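Local coordinates for protein importin subunit beta-1 (PDB 3ND2) that carries proteins into the nucleus as the importin beta subunit, associating with importin alpha, which binds the classical nuclear localization signal of the cargo, at residues E134-M139 with L157-M162; I111-A116 with V151-L156; E68-D73 with I119-D124; A172-S177 with I212-E217; N203-S208 with F245-K250. All coordinates share one frame; numbering follows the deposited sequence.

Contact 1. Residues E134-M139 with L157-M162; sequences ELMKIM and LALGYM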
# COMPACT_ATOMS: atom_id res chain seq x y z
N GLU A 134 -32.31 -15.55 -13.87
CA GLU A 134 -33.38 -14.63 -13.47
C GLU A 134 -32.90 -13.33 -12.81
O GLU A 134 -33.64 -12.34 -12.81
CB GLU A 134 -34.39 -15.31 -12.54
CG GLU A 134 -34.77 -16.75 -12.88
CD GLU A 134 -33.89 -17.76 -12.16
OE1 GLU A 134 -32.71 -17.93 -12.53
OE2 GLU A 134 -34.37 -18.39 -11.20
N LEU A 135 -31.68 -13.31 -12.26
CA LEU A 135 -31.23 -12.22 -11.37
C LEU A 135 -31.13 -10.83 -12.01
O LEU A 135 -31.71 -9.88 -11.50
CB LEU A 135 -29.92 -12.56 -10.64
CG LEU A 135 -29.32 -11.47 -9.73
CD1 LEU A 135 -30.18 -11.18 -8.49
CD2 LEU A 135 -27.89 -11.78 -9.31
N MET A 136 -30.38 -10.70 -13.11
CA MET A 136 -30.22 -9.41 -13.78
C MET A 136 -31.53 -8.83 -14.30
O MET A 136 -31.73 -7.62 -14.26
CB MET A 136 -29.21 -9.51 -14.93
CG MET A 136 -27.77 -9.50 -14.46
SD MET A 136 -27.51 -8.26 -13.19
CE MET A 136 -25.88 -8.73 -12.60
N LYS A 137 -32.41 -9.72 -14.76
CA LYS A 137 -33.76 -9.36 -15.17
C LYS A 137 -34.60 -8.83 -14.00
O LYS A 137 -35.26 -7.80 -14.14
CB LYS A 137 -34.44 -10.57 -15.80
CG LYS A 137 -35.39 -10.21 -16.91
CD LYS A 137 -36.80 -9.94 -16.40
CE LYS A 137 -37.84 -10.29 -17.47
NZ LYS A 137 -39.22 -10.22 -16.90
N ILE A 138 -34.57 -9.54 -12.87
CA ILE A 138 -35.20 -9.07 -11.63
C ILE A 138 -34.68 -7.69 -11.17
O ILE A 138 -35.45 -6.88 -10.66
CB ILE A 138 -35.09 -10.12 -10.49
CG1 ILE A 138 -35.97 -11.34 -10.81
CG2 ILE A 138 -35.52 -9.53 -9.16
CD1 ILE A 138 -35.61 -12.61 -10.04
N MET A 139 -33.38 -7.44 -11.36
CA MET A 139 -32.78 -6.14 -11.00
C MET A 139 -33.29 -4.98 -11.86
O MET A 139 -33.51 -3.88 -11.36
CB MET A 139 -31.26 -6.21 -11.02
CG MET A 139 -30.64 -7.19 -10.01
SD MET A 139 -30.76 -6.76 -8.25
CE MET A 139 -32.16 -7.74 -7.72
N LEU A 157 -28.30 -1.25 -4.55
CA LEU A 157 -27.29 -1.61 -3.55
C LEU A 157 -26.72 -2.98 -3.83
O LEU A 157 -25.52 -3.21 -3.67
CB LEU A 157 -27.92 -1.69 -2.17
CG LEU A 157 -27.66 -0.79 -0.96
CD1 LEU A 157 -28.21 -1.54 0.22
CD2 LEU A 157 -26.19 -0.46 -0.73
N ALA A 158 -27.60 -3.90 -4.22
CA ALA A 158 -27.23 -5.28 -4.53
C ALA A 158 -26.33 -5.33 -5.75
O ALA A 158 -25.28 -5.98 -5.69
CB ALA A 158 -28.48 -6.16 -4.72
N LEU A 159 -26.72 -4.65 -6.83
CA LEU A 159 -25.86 -4.48 -8.02
C LEU A 159 -24.53 -3.84 -7.66
O LEU A 159 -23.48 -4.31 -8.08
CB LEU A 159 -26.55 -3.64 -9.11
CG LEU A 159 -27.77 -4.20 -9.84
CD1 LEU A 159 -28.42 -3.09 -10.64
CD2 LEU A 159 -27.46 -5.43 -10.73
N GLY A 160 -24.58 -2.74 -6.92
CA GLY A 160 -23.39 -2.15 -6.31
C GLY A 160 -22.50 -3.22 -5.69
O GLY A 160 -21.38 -3.42 -6.15
N TYR A 161 -23.03 -3.91 -4.67
CA TYR A 161 -22.30 -4.98 -3.95
C TYR A 161 -21.76 -6.08 -4.85
O TYR A 161 -20.62 -6.52 -4.67
CB TYR A 161 -23.18 -5.61 -2.87
CG TYR A 161 -23.41 -4.79 -1.62
CD1 TYR A 161 -22.37 -4.07 -1.03
CD2 TYR A 161 -24.65 -4.76 -1.01
CE1 TYR A 161 -22.59 -3.32 0.12
CE2 TYR A 161 -24.88 -4.02 0.13
CZ TYR A 161 -23.86 -3.31 0.70
OH TYR A 161 -24.10 -2.58 1.84
N MET A 162 -22.59 -6.54 -5.80
CA MET A 162 -22.19 -7.47 -6.86
C MET A 162 -20.93 -7.01 -7.60
O MET A 162 -20.01 -7.79 -7.80
CB MET A 162 -23.31 -7.63 -7.89
CG MET A 162 -24.31 -8.74 -7.63
SD MET A 162 -25.61 -8.72 -8.89
CE MET A 162 -27.01 -8.16 -7.92
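Ala158 begins the contact, with its methyl group turned to the helix of Met139. Its CB lies 4.2 Å from Met139 SD. Leu159 follows and carries more of the load. One branch does the touching: Leu159 CD2 is 3.7 Å from Met139 CG and also meets Met139 CB. Leu159 and Met139 run alongside each other in opposite directions. The same methyl touches a second methionine, with Leu159 CD2 3.8 Å from Met136 SD. Leu159 CG stands anti to the carbonyl carbon, chi1 -67°, and this swings the branched end across to the methionines. An alanine in place of Leu159 would remove that branch, and Met136 and Met139 would probably lose a neighbour they share and be freer to turn.

The two segments belong to the two helices of HEAT 4, 134-142 and 149-165. These run roughly antiparallel, as in a HEAT hairpin, with 136° between the segment axes. The axes stay 11.4 Å apart, a separation bridged by long, flexible side chains. Helix 177-188 continues the apolar layer, touching Met136 through Ile180 and Leu159 through Ala183.

Met162, one turn on from Ala158, meets three residues. Its sulfur touches two partners: Met162 SD is 3.7 Å from Met136 CE and 3.8 Å from Leu135 CD2. Leu135 approaches tip to tip, whereas Met136 slides past with its chain pointing the other way. The bend at chi3, -110°, turns the terminal methyl aside, and Met162 CE comes 4.0 Å from Met139 SD.

Contact 2. Residues I111-A116 with V151-L156; sequences IANAAA and VKRASL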
# COMPACT_ATOMS: atom_id res chain seq x y z
N ILE A 111 -32.63 -4.90 7.01
CA ILE A 111 -32.88 -6.23 6.45
C ILE A 111 -32.57 -6.23 4.96
O ILE A 111 -31.86 -7.11 4.48
CB ILE A 111 -34.36 -6.68 6.66
CG1 ILE A 111 -34.76 -6.61 8.14
CG2 ILE A 111 -34.59 -8.06 6.08
CD1 ILE A 111 -34.44 -7.86 8.95
N ALA A 112 -33.09 -5.25 4.23
CA ALA A 112 -32.88 -5.14 2.77
C ALA A 112 -31.38 -5.05 2.43
O ALA A 112 -30.94 -5.38 1.33
CB ALA A 112 -33.63 -3.94 2.22
N ASN A 113 -30.61 -4.63 3.42
CA ASN A 113 -29.18 -4.39 3.25
C ASN A 113 -28.38 -5.67 3.39
O ASN A 113 -27.52 -5.97 2.57
CB ASN A 113 -28.70 -3.40 4.29
CG ASN A 113 -27.87 -2.30 3.70
OD1 ASN A 113 -26.64 -2.41 3.61
ND2 ASN A 113 -28.54 -1.21 3.31
N ALA A 114 -28.68 -6.42 4.43
CA ALA A 114 -28.03 -7.69 4.64
C ALA A 114 -28.41 -8.67 3.52
O ALA A 114 -27.55 -9.38 3.01
CB ALA A 114 -28.35 -8.25 6.03
N ALA A 115 -29.68 -8.69 3.13
CA ALA A 115 -30.11 -9.43 1.94
C ALA A 115 -29.31 -9.04 0.70
O ALA A 115 -28.91 -9.90 -0.06
CB ALA A 115 -31.60 -9.25 1.70
N ALA A 116 -29.06 -7.74 0.52
CA ALA A 116 -28.27 -7.24 -0.61
C ALA A 116 -26.88 -7.85 -0.67
O ALA A 116 -26.42 -8.28 -1.73
CB ALA A 116 -28.19 -5.70 -0.58
N VAL A 151 -37.64 -0.95 -2.86
CA VAL A 151 -37.32 -1.95 -3.87
C VAL A 151 -36.22 -1.43 -4.81
O VAL A 151 -35.20 -2.10 -5.00
CB VAL A 151 -38.60 -2.37 -4.64
CG1 VAL A 151 -38.29 -3.26 -5.84
CG2 VAL A 151 -39.57 -3.07 -3.70
N LYS A 152 -36.41 -0.24 -5.36
CA LYS A 152 -35.42 0.40 -6.23
C LYS A 152 -34.06 0.57 -5.54
O LYS A 152 -33.02 0.24 -6.12
CB LYS A 152 -35.90 1.78 -6.69
CG LYS A 152 -37.12 1.80 -7.60
CD LYS A 152 -37.58 3.24 -7.73
CE LYS A 152 -38.67 3.43 -8.77
NZ LYS A 152 -39.14 4.85 -8.77
N ARG A 153 -34.07 1.08 -4.31
CA ARG A 153 -32.87 1.42 -3.58
C ARG A 153 -32.03 0.18 -3.28
O ARG A 153 -30.82 0.15 -3.52
CB ARG A 153 -33.24 2.16 -2.29
CG ARG A 153 -32.08 2.38 -1.30
CD ARG A 153 -32.62 2.36 0.14
NE ARG A 153 -31.78 1.58 1.06
CZ ARG A 153 -32.04 0.33 1.45
NH1 ARG A 153 -33.11 -0.32 1.02
NH2 ARG A 153 -31.21 -0.28 2.28
N ALA A 154 -32.70 -0.84 -2.74
CA ALA A 154 -32.04 -2.05 -2.25
C ALA A 154 -31.48 -2.86 -3.40
O ALA A 154 -30.44 -3.50 -3.26
CB ALA A 154 -33.01 -2.88 -1.44
N SER A 155 -32.16 -2.81 -4.55
CA SER A 155 -31.70 -3.51 -5.75
C SER A 155 -30.46 -2.90 -6.35
O SER A 155 -29.56 -3.62 -6.80
CB SER A 155 -32.80 -3.58 -6.78
OG SER A 155 -33.88 -4.32 -6.25
N LEU A 156 -30.40 -1.57 -6.34
CA LEU A 156 -29.20 -0.83 -6.76
C LEU A 156 -28.02 -1.10 -5.84
O LEU A 156 -26.89 -1.16 -6.31
CB LEU A 156 -29.48 0.67 -6.86
CG LEU A 156 -30.46 1.02 -7.99
CD1 LEU A 156 -31.08 2.40 -7.81
CD2 LEU A 156 -29.81 0.89 -9.38
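Arg153 starts with CG trans to its backbone N, chi1 171°, and then bends at chi2 and chi3. This path brings its guanidinium back to the helix of Ala112 and Asn113. The edge of the group does the touching. Ala112 CB lies in the guanidinium plane, 3.8 Å from Arg153 NH1. Asn113 has an unusual chi1 of -132°, which carries its amide across to the same group. Asn113 ND2 is 3.0 Å from Arg153 NH2, but both atoms are donors, so this is not a hydrogen bond. Their polar partners lie elsewhere. Asn113 OD1 is hydrogen-bonded to Tyr161 OH, and Arg153 NH2 makes a weak bond to Pro109 O.

The segments lie on the second helices of HEAT 3 and HEAT 4, 109-126 and 149-165. Like equivalent helices of neighbouring HEAT repeats, they run in broadly the same direction, with a crossing angle of -32°. Alanines let them come close, to 9.4 Å between the segment axes. Ala112 CB meets Ala154 CB at 3.9 Å, where the two backbones are nearest. One turn further on, Ala116 CB lies 4.1 Å from Ala154 O. Leu104 of helix 90-104 packs on both Ala116 and Ala154.

Ser155 turns from this interface. Its OG gives a hydrogen bond of 2.9 Å to Val151 O and is also hydrogen-bonded to Asn142 ND2. Val151 O accepts from Ser155 N as well. The two donors approach from opposite faces of the carbonyl plane.

Contact 3. Residues E68-D73 with I119-D124; sequences ELVSKD and IAAIAD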
# COMPACT_ATOMS: atom_id res chain seq x y z
N GLU A 68 -20.31 -17.80 4.87
CA GLU A 68 -20.06 -19.20 4.52
C GLU A 68 -20.09 -19.43 3.01
O GLU A 68 -19.93 -20.56 2.54
CB GLU A 68 -21.05 -20.12 5.24
CG GLU A 68 -20.80 -20.22 6.73
CD GLU A 68 -19.42 -20.78 7.07
OE1 GLU A 68 -19.18 -21.98 6.85
OE2 GLU A 68 -18.58 -20.02 7.58
N LEU A 69 -20.27 -18.36 2.25
CA LEU A 69 -20.27 -18.43 0.79
C LEU A 69 -19.09 -17.69 0.22
O LEU A 69 -18.59 -18.02 -0.87
CB LEU A 69 -21.57 -17.85 0.23
CG LEU A 69 -22.88 -18.44 0.75
CD1 LEU A 69 -24.05 -17.57 0.32
CD2 LEU A 69 -23.06 -19.88 0.31
N VAL A 70 -18.63 -16.68 0.97
CA VAL A 70 -17.69 -15.69 0.48
C VAL A 70 -16.59 -15.39 1.51
O VAL A 70 -16.85 -15.30 2.71
CB VAL A 70 -18.47 -14.43 0.01
CG1 VAL A 70 -17.64 -13.17 0.09
CG2 VAL A 70 -18.98 -14.65 -1.40
N SER A 71 -15.36 -15.25 1.01
CA SER A 71 -14.17 -15.03 1.84
C SER A 71 -13.14 -14.16 1.11
O SER A 71 -13.16 -14.05 -0.12
CB SER A 71 -13.54 -16.38 2.23
OG SER A 71 -12.48 -16.21 3.15
N LYS A 72 -12.25 -13.54 1.89
CA LYS A 72 -11.10 -12.80 1.36
C LYS A 72 -9.90 -13.72 1.14
O LYS A 72 -8.91 -13.33 0.51
CB LYS A 72 -10.71 -11.64 2.28
CG LYS A 72 -11.76 -10.54 2.40
CD LYS A 72 -12.16 -9.96 1.04
CE LYS A 72 -12.85 -8.61 1.19
NZ LYS A 72 -11.87 -7.51 1.46
N ASP A 73 -9.99 -14.93 1.68
CA ASP A 73 -8.98 -15.96 1.46
C ASP A 73 -9.38 -16.71 0.20
O ASP A 73 -10.47 -17.27 0.12
CB ASP A 73 -8.90 -16.89 2.67
CG ASP A 73 -7.86 -17.99 2.50
OD1 ASP A 73 -8.15 -18.98 1.81
OD2 ASP A 73 -6.76 -17.85 3.09
N ILE A 119 -27.32 -11.73 -1.47
CA ILE A 119 -27.58 -11.86 -2.90
C ILE A 119 -26.31 -11.70 -3.74
O ILE A 119 -26.12 -12.45 -4.71
CB ILE A 119 -28.67 -10.84 -3.35
CG1 ILE A 119 -30.04 -11.25 -2.79
CG2 ILE A 119 -28.71 -10.66 -4.89
CD1 ILE A 119 -31.10 -10.20 -2.91
N ALA A 120 -25.46 -10.75 -3.36
CA ALA A 120 -24.18 -10.49 -4.03
C ALA A 120 -23.19 -11.64 -3.88
O ALA A 120 -22.46 -11.95 -4.82
CB ALA A 120 -23.56 -9.21 -3.50
N ALA A 121 -23.14 -12.23 -2.69
CA ALA A 121 -22.32 -13.42 -2.42
C ALA A 121 -22.80 -14.67 -3.20
O ALA A 121 -21.99 -15.44 -3.72
CB ALA A 121 -22.30 -13.70 -0.93
N ILE A 122 -24.10 -14.88 -3.29
CA ILE A 122 -24.60 -15.98 -4.10
C ILE A 122 -24.30 -15.70 -5.59
O ILE A 122 -23.92 -16.61 -6.34
CB ILE A 122 -26.12 -16.23 -3.87
CG1 ILE A 122 -26.39 -16.55 -2.40
CG2 ILE A 122 -26.65 -17.34 -4.82
CD1 ILE A 122 -27.86 -16.56 -2.02
N ALA A 123 -24.46 -14.44 -6.02
CA ALA A 123 -24.17 -14.04 -7.40
C ALA A 123 -22.70 -14.25 -7.76
O ALA A 123 -22.39 -14.70 -8.86
CB ALA A 123 -24.58 -12.60 -7.64
N ASP A 124 -21.80 -13.94 -6.82
CA ASP A 124 -20.35 -14.17 -6.96
C ASP A 124 -20.06 -15.59 -7.47
O ASP A 124 -19.25 -15.79 -8.37
CB ASP A 124 -19.65 -14.00 -5.60
CG ASP A 124 -19.24 -12.56 -5.31
OD1 ASP A 124 -19.55 -11.64 -6.11
OD2 ASP A 124 -18.59 -12.35 -4.26
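Val70 and Ala121 form the centre of the contact, where a loop lies against the second helix of HEAT 3. The loop joins helix 55-66 to helix 74-87. The backbones are also nearest here, with Val70 CA 5.9 Å from Ala121 CA. Small Ala121 gives the extended loop a place to lie on helix 109-126. Val70 CG2 is 3.5 Å from Ala121 CB.

The same methyl has a second neighbour, as Val70 CG2 lies 3.7 Å from Asp124 OD2. The valine and aspartate side chains meet there at about a right angle. Val70 has CG2 beside its backbone N, which turns this one branch to both residues. The polar end of Asp124 is held from elsewhere, since its OD1 is hydrogen-bonded to Ser165 OG.

Next to Ala121 in sequence, Ile122 is reached by Leu69. Leu69 CD1 is 3.7 Å from Ile122 CG1. Trp84 of helix 74-87 packs on both of these residues.

Further out, charge and turns position the loop. At its start, Glu68 OE1 makes salt bridges to Lys30 and Arg83. At its far end, Asp73 is the N-cap of helix 74-87, with OD1 accepting from Lys76 N. The same residue closes an ST turn: Asp73 N gives a nearly straight hydrogen bond of 3.2 Å to Ser71 OG, with an angle of 162° at the hydrogen.

Contact 4. Residues A172-S177 with I212-E217; sequences ALVSSS and IKNNME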
# COMPACT_ATOMS: atom_id res chain seq x y z
N ALA A 172 -18.39 -12.52 -16.07
CA ALA A 172 -19.82 -12.68 -15.80
C ALA A 172 -20.54 -11.33 -15.82
O ALA A 172 -21.51 -11.16 -16.56
CB ALA A 172 -20.05 -13.38 -14.48
N LEU A 173 -20.06 -10.39 -15.03
CA LEU A 173 -20.66 -9.07 -14.96
C LEU A 173 -20.49 -8.31 -16.27
O LEU A 173 -21.31 -7.45 -16.60
CB LEU A 173 -20.09 -8.26 -13.79
CG LEU A 173 -20.31 -8.74 -12.35
CD1 LEU A 173 -19.69 -7.77 -11.40
CD2 LEU A 173 -21.78 -8.91 -12.01
N VAL A 174 -19.44 -8.64 -17.02
CA VAL A 174 -19.22 -8.07 -18.36
C VAL A 174 -20.30 -8.55 -19.33
O VAL A 174 -20.87 -7.75 -20.07
CB VAL A 174 -17.79 -8.36 -18.91
CG1 VAL A 174 -17.65 -7.94 -20.38
CG2 VAL A 174 -16.73 -7.66 -18.05
N SER A 175 -20.59 -9.85 -19.32
CA SER A 175 -21.59 -10.41 -20.23
C SER A 175 -23.02 -9.93 -19.93
O SER A 175 -23.86 -9.88 -20.83
CB SER A 175 -21.51 -11.94 -20.28
OG SER A 175 -22.47 -12.55 -19.42
N SER A 176 -23.31 -9.55 -18.69
CA SER A 176 -24.62 -8.96 -18.37
C SER A 176 -24.54 -7.46 -18.02
O SER A 176 -25.33 -6.96 -17.21
CB SER A 176 -25.34 -9.77 -17.30
OG SER A 176 -24.59 -9.80 -16.11
N SER A 177 -23.62 -6.75 -18.67
CA SER A 177 -23.43 -5.32 -18.44
C SER A 177 -24.57 -4.42 -18.93
O SER A 177 -24.73 -3.30 -18.42
CB SER A 177 -22.07 -4.84 -18.99
OG SER A 177 -22.04 -4.83 -20.41
N ILE A 212 -18.59 -2.38 -17.60
CA ILE A 212 -19.42 -1.79 -18.67
C ILE A 212 -18.62 -1.22 -19.87
O ILE A 212 -19.11 -0.35 -20.60
CB ILE A 212 -20.43 -0.72 -18.12
CG1 ILE A 212 -19.71 0.57 -17.68
CG2 ILE A 212 -21.30 -1.30 -17.00
CD1 ILE A 212 -20.61 1.78 -17.59
N LYS A 213 -17.41 -1.74 -20.09
CA LYS A 213 -16.54 -1.27 -21.19
C LYS A 213 -17.11 -1.48 -22.59
O LYS A 213 -16.81 -0.72 -23.51
CB LYS A 213 -15.15 -1.91 -21.09
CG LYS A 213 -15.18 -3.39 -20.75
CD LYS A 213 -13.79 -4.02 -20.70
CE LYS A 213 -13.90 -5.52 -20.35
NZ LYS A 213 -12.71 -6.29 -20.79
N ASN A 214 -17.93 -2.52 -22.76
CA ASN A 214 -18.58 -2.81 -24.04
C ASN A 214 -19.68 -1.82 -24.41
O ASN A 214 -19.86 -1.51 -25.59
CB ASN A 214 -19.14 -4.23 -24.05
CG ASN A 214 -18.06 -5.26 -24.16
OD1 ASN A 214 -17.08 -5.07 -24.88
ND2 ASN A 214 -18.21 -6.36 -23.43
N ASN A 215 -20.41 -1.32 -23.41
CA ASN A 215 -21.40 -0.26 -23.61
C ASN A 215 -20.70 1.07 -23.88
O ASN A 215 -21.17 1.87 -24.69
CB ASN A 215 -22.35 -0.15 -22.42
CG ASN A 215 -22.87 -1.49 -21.94
OD1 ASN A 215 -23.97 -1.92 -22.29
ND2 ASN A 215 -22.06 -2.17 -21.13
N MET A 216 -19.56 1.29 -23.22
CA MET A 216 -18.77 2.51 -23.39
C MET A 216 -18.12 2.63 -24.77
O MET A 216 -17.83 3.74 -25.21
CB MET A 216 -17.70 2.64 -22.30
CG MET A 216 -18.23 2.93 -20.91
SD MET A 216 -18.81 4.62 -20.64
CE MET A 216 -20.56 4.37 -20.88
N GLU A 217 -17.90 1.50 -25.42
CA GLU A 217 -17.38 1.46 -26.79
C GLU A 217 -18.42 1.83 -27.85
O GLU A 217 -18.07 2.08 -29.00
CB GLU A 217 -16.78 0.08 -27.11
CG GLU A 217 -15.30 -0.03 -26.76
CD GLU A 217 -14.85 -1.48 -26.51
OE1 GLU A 217 -15.43 -2.42 -27.12
OE2 GLU A 217 -13.91 -1.67 -25.70
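Van der Waals contacts come mainly from Val174 and Ile212. Val174 puts its two methyls to different uses. Val174 CG1 lies 3.5 Å from Asn214 ND2, the valine and asparagine side chains meeting at about a right angle. Val174 CG2 is 4.2 Å from Lys213 CE, so the aliphatic part of the lysine lies beside the valine. Further in, Ser177 CB packs 4.1 Å from Ile212 CG2. The chain is close here, with Ser177 CA 5.3 Å from Ile212 CA. Leu225 of helix 219-233 also packs on Ile212.

The polar contacts gather round Ser177. Its hydroxyl lies between backbone N and carbonyl carbon, chi1 71°, and from there it reaches back to its own turn. Ser177 OG gives a weak hydrogen bond of 3.2 Å to Val174 O. The end of the buried Asn215 side chain sits against the same serine. A leucine in place of Asn215 would probably take the polar neighbour from the buried Ser177 hydroxyl and set a bulky apolar group against it.

Backbone bonds shape both partners. Ser176 leaves helical angles after helix 172-175, and helix 177-188 starts at the next residue. In 212-217, Met216 N bonds Ile212 O at 3.1 Å, while the other backbone bonds of this segment are weak. Both segments are thus short helical turns in linkers of the HEAT solenoid, one running up to the first residue of HEAT 5 and the other joining HEAT 5 to HEAT 6.

Contact 5. Residues N203-S208 with F245-K250; sequences NALADS and FGCLCK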
# COMPACT_ATOMS: atom_id res chain seq x y z
N ASN A 203 -23.77 5.52 -6.93
CA ASN A 203 -22.83 4.69 -6.21
C ASN A 203 -22.65 3.32 -6.86
O ASN A 203 -21.53 2.85 -7.00
CB ASN A 203 -23.20 4.64 -4.72
CG ASN A 203 -22.95 5.98 -4.01
OD1 ASN A 203 -23.19 7.05 -4.58
ND2 ASN A 203 -22.43 5.93 -2.79
N ALA A 204 -23.74 2.69 -7.29
CA ALA A 204 -23.66 1.43 -8.05
C ALA A 204 -22.93 1.63 -9.37
O ALA A 204 -22.15 0.77 -9.78
CB ALA A 204 -25.03 0.83 -8.28
N LEU A 205 -23.19 2.76 -10.03
CA LEU A 205 -22.55 3.08 -11.32
C LEU A 205 -21.04 3.10 -11.22
O LEU A 205 -20.36 2.47 -12.02
CB LEU A 205 -23.06 4.40 -11.92
CG LEU A 205 -22.40 4.86 -13.23
CD1 LEU A 205 -22.59 3.88 -14.39
CD2 LEU A 205 -22.87 6.26 -13.64
N ALA A 206 -20.51 3.84 -10.24
CA ALA A 206 -19.08 3.87 -9.95
C ALA A 206 -18.51 2.46 -9.80
O ALA A 206 -17.42 2.15 -10.29
CB ALA A 206 -18.81 4.69 -8.70
N ASP A 207 -19.25 1.59 -9.11
CA ASP A 207 -18.80 0.23 -8.85
C ASP A 207 -18.82 -0.64 -10.10
O ASP A 207 -18.07 -1.61 -10.20
CB ASP A 207 -19.67 -0.42 -7.78
CG ASP A 207 -19.46 0.17 -6.42
OD1 ASP A 207 -18.34 0.68 -6.15
OD2 ASP A 207 -20.40 0.11 -5.61
N SER A 208 -19.66 -0.26 -11.07
CA SER A 208 -19.86 -1.06 -12.26
C SER A 208 -18.94 -0.73 -13.42
O SER A 208 -18.81 -1.51 -14.36
CB SER A 208 -21.32 -0.94 -12.72
OG SER A 208 -21.57 0.33 -13.29
N PHE A 245 -20.38 13.87 -9.72
CA PHE A 245 -19.01 14.31 -10.00
C PHE A 245 -18.03 13.18 -9.74
O PHE A 245 -17.07 13.01 -10.48
CB PHE A 245 -18.61 15.60 -9.25
CG PHE A 245 -19.18 16.86 -9.85
CD1 PHE A 245 -18.69 17.35 -11.05
CD2 PHE A 245 -20.23 17.53 -9.23
CE1 PHE A 245 -19.24 18.50 -11.65
CE2 PHE A 245 -20.79 18.68 -9.80
CZ PHE A 245 -20.29 19.17 -11.01
N GLY A 246 -18.30 12.40 -8.69
CA GLY A 246 -17.59 11.15 -8.42
C GLY A 246 -17.60 10.16 -9.57
O GLY A 246 -16.57 9.56 -9.87
N CYS A 247 -18.74 10.00 -10.23
CA CYS A 247 -18.83 9.14 -11.41
C CYS A 247 -18.03 9.70 -12.57
O CYS A 247 -17.38 8.94 -13.28
CB CYS A 247 -20.27 8.90 -11.82
SG CYS A 247 -21.09 7.84 -10.66
N LEU A 248 -18.08 11.03 -12.74
CA LEU A 248 -17.32 11.71 -13.80
C LEU A 248 -15.83 11.51 -13.62
O LEU A 248 -15.11 11.28 -14.60
CB LEU A 248 -17.67 13.22 -13.89
CG LEU A 248 -19.05 13.62 -14.43
CD1 LEU A 248 -19.27 15.14 -14.38
CD2 LEU A 248 -19.31 13.10 -15.84
N CYS A 249 -15.37 11.58 -12.37
CA CYS A 249 -13.98 11.28 -12.01
C CYS A 249 -13.59 9.88 -12.43
O CYS A 249 -12.63 9.71 -13.18
CB CYS A 249 -13.75 11.40 -10.52
SG CYS A 249 -13.67 13.04 -9.94
N LYS A 250 -14.31 8.89 -11.91
CA LYS A 250 -14.06 7.48 -12.25
C LYS A 250 -14.12 7.20 -13.75
O LYS A 250 -13.27 6.49 -14.27
CB LYS A 250 -15.01 6.55 -11.49
CG LYS A 250 -14.36 5.69 -10.42
CD LYS A 250 -14.42 4.20 -10.80
CE LYS A 250 -14.23 3.31 -9.57
NZ LYS A 250 -14.83 1.95 -9.74
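Ala206 and Cys247 mark the closest approach of two almost parallel helices, their CA atoms 5.5 Å apart. The segment axes diverge by only 8° and lie 9.3 Å from each other. Segment 203-208 ends its helix, while 245-250 lies within a longer one.

Cys247 supplies the apolar contact. Its SG stands on the side of its own backbone N, chi1 -71°, and points to the neighbouring helix. There it meets Leu205, with Cys247 SG 3.8 Å from Leu205 CD2. Ala206 CB is a looser neighbour, 4.4 Å from Cys247 SG. The helices, 195-208 and 238-255, are the second helices of HEAT 5 and HEAT 6, so this pair stacks one repeat on the next. Leu205 also packs on Leu181 and Ile184 of helix 177-188 and on Leu225 and Val229 of helix 219-233.

Lys250, its chain bent at chi2, reaches across to the end of the first helix. Lys250 NZ gives a hydrogen bond of 2.7 Å to Ala206 O. The ammonium approaches from above the carbonyl plane, 37° out of it, not along a lone pair. A positive charge at the last turn of a helix would be expected to suit the helix dipole. Asp207 OD1 is 5.2 Å from Lys250 NZ, too far for contact, though the opposite charges may still attract. In the same last turn, Leu205 O accepts from both Ser208 N and Ser208 OG, the hydroxyl at 2.8 Å.

How the contacts relate
From the N terminus, contact 3 closes first, bringing the loop after helix 55-66 onto helix 109-126. Contact 2 opens on that same helix before contact 3 closes, so the two cross. It ties HEAT 3 to HEAT 4. Contact 1 opens inside the loop of contact 2 and closes just after it on helix 149-165, so these cross as well. It lies within HEAT 4. Contacts 4 and 5 come after the other three in series, but cross each other. Contact 4 joins the linkers at the two ends of HEAT 5, and contact 5 ties HEAT 5 to HEAT 6. None nests. Contact 1 touches the other four, including contact 4 through Met136 and Ser176, and contact 5 through Gly160 and Ala204.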